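Local coordinates for protein V-type ATP synthase alpha chain (PDB 5BN3) that belongs to the ATP synthase alpha/beta family, forming the A subunit of an archaeal V-type ATP synthase, and holds ADP in its P-loop nucleotide-binding domain, at residues I513-V518 / Q561-L566; I542-K547 / R553-A558; L207-P212 / E504-L509. All blocks are in the same frame, centred on the assembly; numbering follows the deposited sequence.

The three contacts run through the helical C-terminal part of the subunit and tie it back to the nucleotide-binding domain. Helix 503-523 supplies contact 3 near its start and contact 1 farther along, their centres about 20 Å apart. Helix 552-562 serves contact 2 in its first half and contact 1 just past its end, with centres about 14 Å apart. Contacts 2 and 3, about 16 Å between centres, touch directly: Lys505 NZ lies 2.7 Å from Arg545 O, a probable hydrogen bond, and Leu544 packs on Leu509. The contacts stand back from the bound ADP: the side chain of Thr506 is about 14 Å from it, though Tyr546 touches Asp492 of its pocket.

Contact 1: residues I513-V518 / Q561-L566; sequences IHKYYV and QEILSL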
loop_
_atom_site.group_PDB
_atom_site.type_symbol
_atom_site.label_atom_id
_atom_site.label_comp_id
_atom_site.label_asym_id
_atom_site.label_seq_id
_atom_site.Cartn_x
_atom_site.Cartn_y
_atom_site.Cartn_z
ATOM N N ILE A 513 -46.736 -6.903 -7.320
ATOM C CA ILE A 513 -45.718 -6.110 -8.003
ATOM C C ILE A 513 -45.611 -6.551 -9.464
ATOM O O ILE A 513 -45.561 -5.721 -10.372
ATOM C CB ILE A 513 -44.336 -6.245 -7.316
ATOM C CG1 ILE A 513 -44.336 -5.526 -5.965
ATOM C CG2 ILE A 513 -43.241 -5.666 -8.190
ATOM C CD1 ILE A 513 -43.053 -5.712 -5.175
ATOM N N HIS A 514 -45.582 -7.863 -9.678
ATOM C CA HIS A 514 -45.532 -8.425 -11.023
ATOM C C HIS A 514 -46.777 -8.055 -11.823
ATOM O O HIS A 514 -46.694 -7.760 -13.016
ATOM C CB HIS A 514 -45.386 -9.945 -10.962
ATOM C CG HIS A 514 -45.532 -10.620 -12.289
ATOM N ND1 HIS A 514 -44.671 -10.387 -13.340
ATOM C CD2 HIS A 514 -46.437 -11.520 -12.737
ATOM C CE1 HIS A 514 -45.040 -11.116 -14.377
ATOM N NE2 HIS A 514 -46.110 -11.813 -14.040
ATOM N N LYS A 515 -47.930 -8.081 -11.161
ATOM C CA LYS A 515 -49.199 -7.748 -11.799
ATOM C C LYS A 515 -49.241 -6.276 -12.199
ATOM O O LYS A 515 -49.755 -5.926 -13.260
ATOM C CB LYS A 515 -50.368 -8.084 -10.866
ATOM C CG LYS A 515 -51.745 -7.906 -11.490
ATOM C CD LYS A 515 -52.857 -8.240 -10.498
ATOM C CE LYS A 515 -52.941 -9.733 -10.205
ATOM N NZ LYS A 515 -53.546 -10.505 -11.327
ATOM N N TYR A 516 -48.695 -5.417 -11.343
ATOM C CA TYR A 516 -48.586 -3.998 -11.652
ATOM C C TYR A 516 -47.659 -3.795 -12.843
ATOM O O TYR A 516 -47.922 -2.968 -13.712
ATOM C CB TYR A 516 -48.061 -3.228 -10.438
ATOM C CG TYR A 516 -47.866 -1.745 -10.676
ATOM C CD1 TYR A 516 -48.950 -0.878 -10.686
ATOM C CD2 TYR A 516 -46.600 -1.211 -10.875
ATOM C CE1 TYR A 516 -48.780 0.478 -10.898
ATOM C CE2 TYR A 516 -46.421 0.146 -11.087
ATOM C CZ TYR A 516 -47.516 0.983 -11.096
ATOM O OH TYR A 516 -47.353 2.333 -11.306
ATOM N N TYR A 517 -46.578 -4.571 -12.872
ATOM C CA TYR A 517 -45.551 -4.468 -13.904
ATOM C C TYR A 517 -46.083 -4.780 -15.298
ATOM O O TYR A 517 -45.858 -4.016 -16.237
ATOM C CB TYR A 517 -44.386 -5.403 -13.570
ATOM C CG TYR A 517 -43.212 -5.323 -14.521
ATOM C CD1 TYR A 517 -42.721 -4.100 -14.953
ATOM C CD2 TYR A 517 -42.578 -6.472 -14.966
ATOM C CE1 TYR A 517 -41.644 -4.027 -15.812
ATOM C CE2 TYR A 517 -41.496 -6.409 -15.823
ATOM C CZ TYR A 517 -41.036 -5.183 -16.243
ATOM O OH TYR A 517 -39.963 -5.104 -17.098
ATOM N N VAL A 518 -46.781 -5.905 -15.429
ATOM C CA VAL A 518 -47.311 -6.326 -16.724
ATOM C C VAL A 518 -48.361 -5.348 -17.254
ATOM O O VAL A 518 -48.515 -5.189 -18.466
ATOM C CB VAL A 518 -47.896 -7.761 -16.677
ATOM C CG1 VAL A 518 -46.835 -8.759 -16.253
ATOM C CG2 VAL A 518 -49.080 -7.834 -15.734
ATOM N N GLN A 561 -58.169 -4.255 -8.248
ATOM C CA GLN A 561 -59.240 -3.607 -9.001
ATOM C C GLN A 561 -58.722 -2.308 -9.594
ATOM O O GLN A 561 -58.935 -2.024 -10.771
ATOM C CB GLN A 561 -60.453 -3.302 -8.117
ATOM C CG GLN A 561 -60.705 -4.273 -6.980
ATOM C CD GLN A 561 -60.703 -5.726 -7.411
ATOM O OE1 GLN A 561 -61.193 -6.074 -8.485
ATOM N NE2 GLN A 561 -60.143 -6.588 -6.567
ATOM N N GLU A 562 -58.032 -1.530 -8.766
ATOM C CA GLU A 562 -57.489 -0.236 -9.168
ATOM C C GLU A 562 -56.562 -0.370 -10.374
ATOM O O GLU A 562 -56.370 0.579 -11.134
ATOM C CB GLU A 562 -56.760 0.414 -7.992
ATOM C CG GLU A 562 -56.721 1.930 -8.033
ATOM C CD GLU A 562 -56.322 2.528 -6.700
ATOM O OE1 GLU A 562 -56.340 1.794 -5.690
ATOM O OE2 GLU A 562 -55.990 3.732 -6.659
ATOM N N ILE A 563 -55.997 -1.560 -10.548
ATOM C CA ILE A 563 -55.308 -1.902 -11.785
ATOM C C ILE A 563 -56.375 -2.227 -12.838
ATOM O O ILE A 563 -56.448 -3.338 -13.368
ATOM C CB ILE A 563 -54.313 -3.069 -11.576
ATOM C CG1 ILE A 563 -53.341 -2.736 -10.443
ATOM C CG2 ILE A 563 -53.505 -3.329 -12.825
ATOM C CD1 ILE A 563 -52.310 -3.816 -10.179
ATOM N N LEU A 564 -57.227 -1.242 -13.104
ATOM C CA LEU A 564 -58.222 -1.333 -14.159
ATOM C C LEU A 564 -57.713 -0.533 -15.341
ATOM O O LEU A 564 -57.894 0.683 -15.404
ATOM C CB LEU A 564 -59.554 -0.783 -13.690
ATOM N N SER A 565 -57.066 -1.224 -16.273
ATOM C CA SER A 565 -56.492 -0.584 -17.447
ATOM C C SER A 565 -57.545 -0.369 -18.527
ATOM O O SER A 565 -57.230 0.051 -19.641
ATOM C CB SER A 565 -55.330 -1.418 -17.987
ATOM O OG SER A 565 -55.640 -2.801 -17.976
ATOM N N LEU A 566 -58.797 -0.657 -18.183
ATOM C CA LEU A 566 -59.918 -0.490 -19.099
ATOM C C LEU A 566 -60.215 0.985 -19.344
ATOM O O LEU A 566 -59.499 1.661 -20.084
ATOM C CB LEU A 566 -61.149 -1.193 -18.551
#
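Ile563 points its side chain at helix 503-523 and meets it through the terminal methyl, with CD1 4.0 Å from Tyr516 CA. CG1 stands beside the backbone N (chi1 -55°) and the chain is extended beyond it, which carries CD1 forward to the helix surface. The same methyl lies 4.3 Å from Tyr516 CB and comes to the edge of the phenol ring, near the ring plane, so the aromatic face is not used here. It also touches the aliphatic part of Lys515, at 4.3 Å from CG. The Tyr516 ring runs off from its own helix to pack on Met480, Ile483 and Ile541, and its OH is hydrogen-bonded to His479 NE2. Ile563 also rests on Ile512 and Thr519, which with Tyr516 form a strip along one side of helix 503-523. Its backbone has just left helix 552-562 and forms the centre of an inverse gamma turn, closed by a weak bond from Leu564 N to Glu562 O. An isoleucine at a helix end thus docks on a neighbouring helix within the C-terminal helical bundle of the A subunit.

Contact 2: residues I542-K547 / R553-A558; sequences IKLRYK and REEIKA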
loop_
_atom_site.group_PDB
_atom_site.type_symbol
_atom_site.label_atom_id
_atom_site.label_comp_id
_atom_site.label_asym_id
_atom_site.label_seq_id
_atom_site.Cartn_x
_atom_site.Cartn_y
_atom_site.Cartn_z
ATOM N N ILE A 542 -46.148 0.095 -2.068
ATOM C CA ILE A 542 -44.984 0.340 -1.217
ATOM C C ILE A 542 -45.334 0.314 0.280
ATOM O O ILE A 542 -44.525 -0.114 1.106
ATOM C CB ILE A 542 -44.286 1.671 -1.621
ATOM C CG1 ILE A 542 -43.570 1.496 -2.966
ATOM C CG2 ILE A 542 -43.292 2.122 -0.572
ATOM C CD1 ILE A 542 -42.942 2.770 -3.508
ATOM N N LYS A 543 -46.551 0.734 0.616
ATOM C CA LYS A 543 -46.996 0.789 2.009
ATOM C C LYS A 543 -47.553 -0.539 2.525
ATOM O O LYS A 543 -47.823 -0.677 3.719
ATOM C CB LYS A 543 -48.048 1.889 2.180
ATOM C CG LYS A 543 -47.536 3.294 1.917
ATOM C CD LYS A 543 -48.688 4.277 1.740
ATOM C CE LYS A 543 -49.625 4.265 2.936
ATOM N NZ LYS A 543 -50.779 5.187 2.747
ATOM N N LEU A 544 -47.718 -1.509 1.628
ATOM C CA LEU A 544 -48.323 -2.802 1.961
ATOM C C LEU A 544 -47.659 -3.526 3.131
ATOM O O LEU A 544 -48.341 -4.008 4.035
ATOM C CB LEU A 544 -48.325 -3.722 0.736
ATOM C CG LEU A 544 -49.450 -3.571 -0.287
ATOM C CD1 LEU A 544 -49.179 -4.426 -1.511
ATOM C CD2 LEU A 544 -50.765 -3.975 0.342
ATOM N N ARG A 545 -46.330 -3.594 3.109
ATOM C CA ARG A 545 -45.568 -4.360 4.098
ATOM C C ARG A 545 -45.782 -3.892 5.536
ATOM O O ARG A 545 -45.539 -4.643 6.481
ATOM C CB ARG A 545 -44.071 -4.358 3.753
ATOM C CG ARG A 545 -43.433 -2.971 3.655
ATOM C CD ARG A 545 -41.965 -3.064 3.244
ATOM N NE ARG A 545 -41.345 -1.752 3.060
ATOM C CZ ARG A 545 -40.604 -1.137 3.975
ATOM N NH1 ARG A 545 -40.379 -1.713 5.147
ATOM N NH2 ARG A 545 -40.083 0.054 3.717
ATOM N N TYR A 546 -46.247 -2.657 5.698
ATOM C CA TYR A 546 -46.507 -2.110 7.024
ATOM C C TYR A 546 -47.883 -2.485 7.568
ATOM O O TYR A 546 -48.256 -2.064 8.665
ATOM C CB TYR A 546 -46.358 -0.588 7.008
ATOM C CG TYR A 546 -44.924 -0.122 7.033
ATOM C CD1 TYR A 546 -44.161 -0.242 8.184
ATOM C CD2 TYR A 546 -44.338 0.447 5.913
ATOM C CE1 TYR A 546 -42.853 0.183 8.217
ATOM C CE2 TYR A 546 -43.028 0.876 5.937
ATOM C CZ TYR A 546 -42.292 0.741 7.093
ATOM O OH TYR A 546 -40.987 1.165 7.129
ATOM N N LYS A 547 -48.638 -3.275 6.812
ATOM C CA LYS A 547 -50.009 -3.583 7.212
ATOM C C LYS A 547 -50.157 -4.919 7.939
ATOM O O LYS A 547 -49.316 -5.808 7.796
ATOM C CB LYS A 547 -50.964 -3.451 6.019
ATOM C CG LYS A 547 -51.149 -1.992 5.612
ATOM C CD LYS A 547 -52.103 -1.796 4.443
ATOM C CE LYS A 547 -52.328 -0.305 4.198
ATOM N NZ LYS A 547 -52.977 -0.016 2.894
ATOM N N ARG A 553 -54.237 -8.200 2.959
ATOM C CA ARG A 553 -55.059 -8.933 1.997
ATOM C C ARG A 553 -56.167 -8.059 1.415
ATOM O O ARG A 553 -56.495 -8.163 0.234
ATOM C CB ARG A 553 -55.681 -10.174 2.648
ATOM C CG ARG A 553 -54.683 -11.172 3.217
ATOM C CD ARG A 553 -55.370 -12.478 3.602
ATOM N NE ARG A 553 -54.447 -13.440 4.200
ATOM C CZ ARG A 553 -54.487 -13.826 5.472
ATOM N NH1 ARG A 553 -55.412 -13.338 6.287
ATOM N NH2 ARG A 553 -53.606 -14.705 5.929
ATOM N N GLU A 554 -56.744 -7.208 2.256
ATOM C CA GLU A 554 -57.809 -6.305 1.832
ATOM C C GLU A 554 -57.277 -5.248 0.874
ATOM O O GLU A 554 -57.912 -4.933 -0.132
ATOM C CB GLU A 554 -58.447 -5.624 3.046
ATOM C CG GLU A 554 -59.175 -6.557 4.005
ATOM C CD GLU A 554 -58.249 -7.292 4.962
ATOM O OE1 GLU A 554 -58.679 -7.553 6.105
ATOM O OE2 GLU A 554 -57.106 -7.619 4.578
ATOM N N GLU A 555 -56.110 -4.700 1.194
ATOM C CA GLU A 555 -55.494 -3.669 0.366
ATOM C C GLU A 555 -55.073 -4.210 -1.002
ATOM O O GLU A 555 -55.128 -3.496 -2.003
ATOM C CB GLU A 555 -54.292 -3.050 1.083
ATOM C CG GLU A 555 -53.692 -1.861 0.360
ATOM C CD GLU A 555 -54.621 -0.665 0.340
ATOM O OE1 GLU A 555 -55.411 -0.510 1.295
ATOM O OE2 GLU A 555 -54.562 0.121 -0.628
ATOM N N ILE A 556 -54.656 -5.471 -1.037
ATOM C CA ILE A 556 -54.277 -6.121 -2.288
ATOM C C ILE A 556 -55.484 -6.257 -3.208
ATOM O O ILE A 556 -55.401 -5.958 -4.403
ATOM C CB ILE A 556 -53.646 -7.505 -2.040
ATOM C CG1 ILE A 556 -52.174 -7.349 -1.661
ATOM C CG2 ILE A 556 -53.754 -8.383 -3.271
ATOM C CD1 ILE A 556 -51.466 -8.663 -1.436
ATOM N N LYS A 557 -56.602 -6.704 -2.644
ATOM C CA LYS A 557 -57.854 -6.765 -3.384
ATOM C C LYS A 557 -58.195 -5.378 -3.906
ATOM O O LYS A 557 -58.612 -5.229 -5.047
ATOM C CB LYS A 557 -58.985 -7.298 -2.500
ATOM C CG LYS A 557 -58.752 -8.710 -1.980
ATOM C CD LYS A 557 -59.974 -9.246 -1.246
ATOM C CE LYS A 557 -59.758 -10.679 -0.774
ATOM N NZ LYS A 557 -61.010 -11.288 -0.238
ATOM N N ALA A 558 -57.992 -4.365 -3.071
ATOM C CA ALA A 558 -58.237 -2.982 -3.463
ATOM C C ALA A 558 -57.320 -2.529 -4.599
ATOM O O ALA A 558 -57.747 -1.803 -5.497
ATOM C CB ALA A 558 -58.077 -2.065 -2.269
#
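Glu555 meets both Leu544 and Lys547 where the chain turns back in a helix-loop-helix hairpin: helix 537-542 gives way to a loop, and helix 552-562 returns past it. The glutamate begins by packing as a hydrocarbon. Its CB lies 3.7 Å from Leu544 CD2, and the next carbon, CG, is 3.6 Å from the same methyl. CG also lies 3.2 Å from Lys547 NZ. With CG anti to the backbone N (chi1 -173°), the chain is led toward the loop, and a bend at the second torsion (chi2 67°) then turns the carboxylate across the end of Lys547. There CD comes within 3.1 Å of Lys547 NZ, about as near as the oxygen OE1, while OE2 stays farther away. The lysine meets this group with its chain stretched out beyond CG, so that the ammonium leads the approach to the acid.

Leu544 has a second neighbour on the helix. Its isobutyl group crosses the side chain of Ile556 at about a right angle, and both of its methyls come to 4.2 Å from Ile556 CG1. Leu509, Ile512, Phe552 and Ile559 surround the leucine further, making it the apolar core of the turn, with the ion pair at its flank. On the far side of the loop, Arg545 is fixed by a salt bridge to Asp498, and Tyr546 CE2 lies over one face of its guanidinium, toward the rim. The ion pair itself is a salt bridge with poor hydrogen-bond geometry: Lys547 NZ is 3.0 Å from Glu555 OE1 but stands over the face of the carboxylate, so the bond is weak.

Contact 3: residues L207-P212 / E504-L509; sequences LDIMFP and EKTIEL
Thr506 OG1 has three partners around it. Just ahead of its helix, Ser501 OG and Pro502 O are hydrogen-bonded to it, and a water 2.8 Å away carries the link across to Asp208. The carbonyl and the water both accept, so they must share the single hydroxyl hydrogen or take it in turn. That water donates to Asp208 OD2 over a short 2.5 Å. The carboxylate is also held by its own domain, OD1 by Thr202 OG1 and OD2 by Gly203 N, which probably fixes its rotation.

The threonine's other branch serves the apolar half of the contact. CG2 lies anti to the backbone N (chi1 -56° for OG1) and reaches toward Ile209, the two side chains meeting tip to tip. Its methyl sits 3.5 Å from Ile209 CG1, closer than carbon atoms usually pack, and 4.0 Å from Ile209 CD1. Because the isoleucine chain folds at its second torsion (chi2 -62°), CD1 also comes to 4.4 Å from Ile507 CD1, one residue along the partner helix.

Helix 205-210 widens here into a pi-type turn, and Arg445 of helix 441-458 binds two carbonyls of that turn, Ile209 O through NE and Met210 O through NH2. A short helix of the P-loop nucleotide-binding domain is thereby seated, by a tight methyl contact, a water bridge and the arginine's bonds, against the C-terminal helical domain, the domain junction of V- and A-type A subunits.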
loop_
_atom_site.group_PDB
_atom_site.type_symbol
_atom_site.label_atom_id
_atom_site.label_comp_id
_atom_site.label_asym_id
_atom_site.label_seq_id
_atom_site.Cartn_x
_atom_site.Cartn_y
_atom_site.Cartn_z
ATOM N N LEU A 207 -33.669 -12.499 2.039
ATOM C CA LEU A 207 -32.937 -13.729 2.333
ATOM C C LEU A 207 -33.722 -14.985 1.961
ATOM O O LEU A 207 -33.140 -16.055 1.802
ATOM C CB LEU A 207 -32.541 -13.784 3.810
ATOM C CG LEU A 207 -31.647 -12.664 4.337
ATOM C CD1 LEU A 207 -31.105 -13.019 5.712
ATOM C CD2 LEU A 207 -30.512 -12.391 3.371
ATOM N N ASP A 208 -35.038 -14.860 1.825
ATOM C CA ASP A 208 -35.873 -16.026 1.533
ATOM C C ASP A 208 -36.091 -16.259 0.038
ATOM O O ASP A 208 -36.231 -17.400 -0.402
ATOM C CB ASP A 208 -37.221 -15.926 2.261
ATOM C CG ASP A 208 -37.081 -16.046 3.766
ATOM O OD1 ASP A 208 -36.019 -16.510 4.231
ATOM O OD2 ASP A 208 -38.039 -15.684 4.485
ATOM N N ILE A 209 -36.111 -15.182 -0.738
ATOM C CA ILE A 209 -36.381 -15.291 -2.168
ATOM C C ILE A 209 -35.155 -14.987 -3.021
ATOM O O ILE A 209 -34.790 -15.767 -3.902
ATOM C CB ILE A 209 -37.522 -14.348 -2.595
ATOM C CG1 ILE A 209 -38.775 -14.623 -1.765
ATOM C CG2 ILE A 209 -37.827 -14.523 -4.067
ATOM C CD1 ILE A 209 -39.332 -16.023 -1.937
ATOM N N MET A 210 -34.519 -13.851 -2.753
ATOM C CA MET A 210 -33.404 -13.395 -3.573
ATOM C C MET A 210 -32.147 -14.249 -3.411
ATOM O O MET A 210 -31.602 -14.740 -4.397
ATOM C CB MET A 210 -33.104 -11.922 -3.283
ATOM C CG MET A 210 -34.286 -10.988 -3.509
ATOM S SD MET A 210 -34.653 -10.740 -5.261
ATOM C CE MET A 210 -36.079 -11.796 -5.456
ATOM N N PHE A 211 -31.694 -14.438 -2.173
ATOM C CA PHE A 211 -30.463 -15.198 -1.933
ATOM C C PHE A 211 -30.604 -16.296 -0.875
ATOM O O PHE A 211 -29.829 -16.334 0.082
ATOM C CB PHE A 211 -29.331 -14.240 -1.537
ATOM C CG PHE A 211 -29.179 -13.063 -2.466
ATOM C CD1 PHE A 211 -28.519 -13.201 -3.677
ATOM C CD2 PHE A 211 -29.695 -11.819 -2.126
ATOM C CE1 PHE A 211 -28.377 -12.122 -4.536
ATOM C CE2 PHE A 211 -29.556 -10.736 -2.980
ATOM C CZ PHE A 211 -28.896 -10.890 -4.186
ATOM N N PRO A 212 -31.564 -17.218 -1.061
ATOM C CA PRO A 212 -31.796 -18.203 -0.000
ATOM C C PRO A 212 -30.724 -19.283 0.051
ATOM O O PRO A 212 -30.102 -19.583 -0.969
ATOM C CB PRO A 212 -33.131 -18.833 -0.404
ATOM C CG PRO A 212 -33.130 -18.757 -1.893
ATOM C CD PRO A 212 -32.435 -17.456 -2.230
ATOM N N GLU A 504 -46.541 -16.407 2.628
ATOM C CA GLU A 504 -47.782 -15.895 2.056
ATOM C C GLU A 504 -47.669 -14.405 1.742
ATOM O O GLU A 504 -47.978 -13.974 0.632
ATOM C CB GLU A 504 -48.941 -16.157 2.997
ATOM N N LYS A 505 -47.217 -13.628 2.721
ATOM C CA LYS A 505 -47.010 -12.194 2.536
ATOM C C LYS A 505 -45.932 -11.922 1.488
ATOM O O LYS A 505 -46.094 -11.056 0.625
ATOM C CB LYS A 505 -46.632 -11.533 3.866
ATOM C CG LYS A 505 -46.475 -10.018 3.791
ATOM C CD LYS A 505 -46.093 -9.435 5.149
ATOM C CE LYS A 505 -46.005 -7.919 5.098
ATOM N NZ LYS A 505 -45.655 -7.335 6.425
ATOM N N THR A 506 -44.836 -12.670 1.566
ATOM C CA THR A 506 -43.735 -12.520 0.620
ATOM C C THR A 506 -44.174 -12.807 -0.819
ATOM O O THR A 506 -43.913 -12.009 -1.721
ATOM C CB THR A 506 -42.555 -13.439 0.985
ATOM O OG1 THR A 506 -42.137 -13.172 2.330
ATOM C CG2 THR A 506 -41.396 -13.192 0.048
ATOM N N ILE A 507 -44.844 -13.941 -1.021
ATOM C CA ILE A 507 -45.323 -14.331 -2.347
ATOM C C ILE A 507 -46.347 -13.333 -2.890
ATOM O O ILE A 507 -46.266 -12.918 -4.048
ATOM C CB ILE A 507 -45.955 -15.746 -2.337
ATOM C CG1 ILE A 507 -44.938 -16.804 -1.892
ATOM C CG2 ILE A 507 -46.515 -16.093 -3.705
ATOM C CD1 ILE A 507 -43.618 -16.747 -2.626
ATOM N N GLU A 508 -47.308 -12.951 -2.051
ATOM C CA GLU A 508 -48.350 -12.009 -2.455
ATOM C C GLU A 508 -47.783 -10.664 -2.887
ATOM O O GLU A 508 -48.282 -10.052 -3.830
ATOM C CB GLU A 508 -49.372 -11.814 -1.332
ATOM C CG GLU A 508 -50.380 -12.943 -1.221
ATOM C CD GLU A 508 -51.190 -13.126 -2.490
ATOM O OE1 GLU A 508 -51.825 -12.147 -2.939
ATOM O OE2 GLU A 508 -51.189 -14.245 -3.044
ATOM N N LEU A 509 -46.742 -10.211 -2.194
ATOM C CA LEU A 509 -46.052 -8.983 -2.569
ATOM C C LEU A 509 -45.429 -9.103 -3.957
ATOM O O LEU A 509 -45.522 -8.179 -4.764
ATOM C CB LEU A 509 -44.977 -8.629 -1.539
ATOM C CG LEU A 509 -45.428 -7.787 -0.345
ATOM C CD1 LEU A 509 -44.275 -7.536 0.615
ATOM C CD2 LEU A 509 -46.000 -6.475 -0.839
HETATM O O HOH W 1 -40.039 -14.301 3.871
#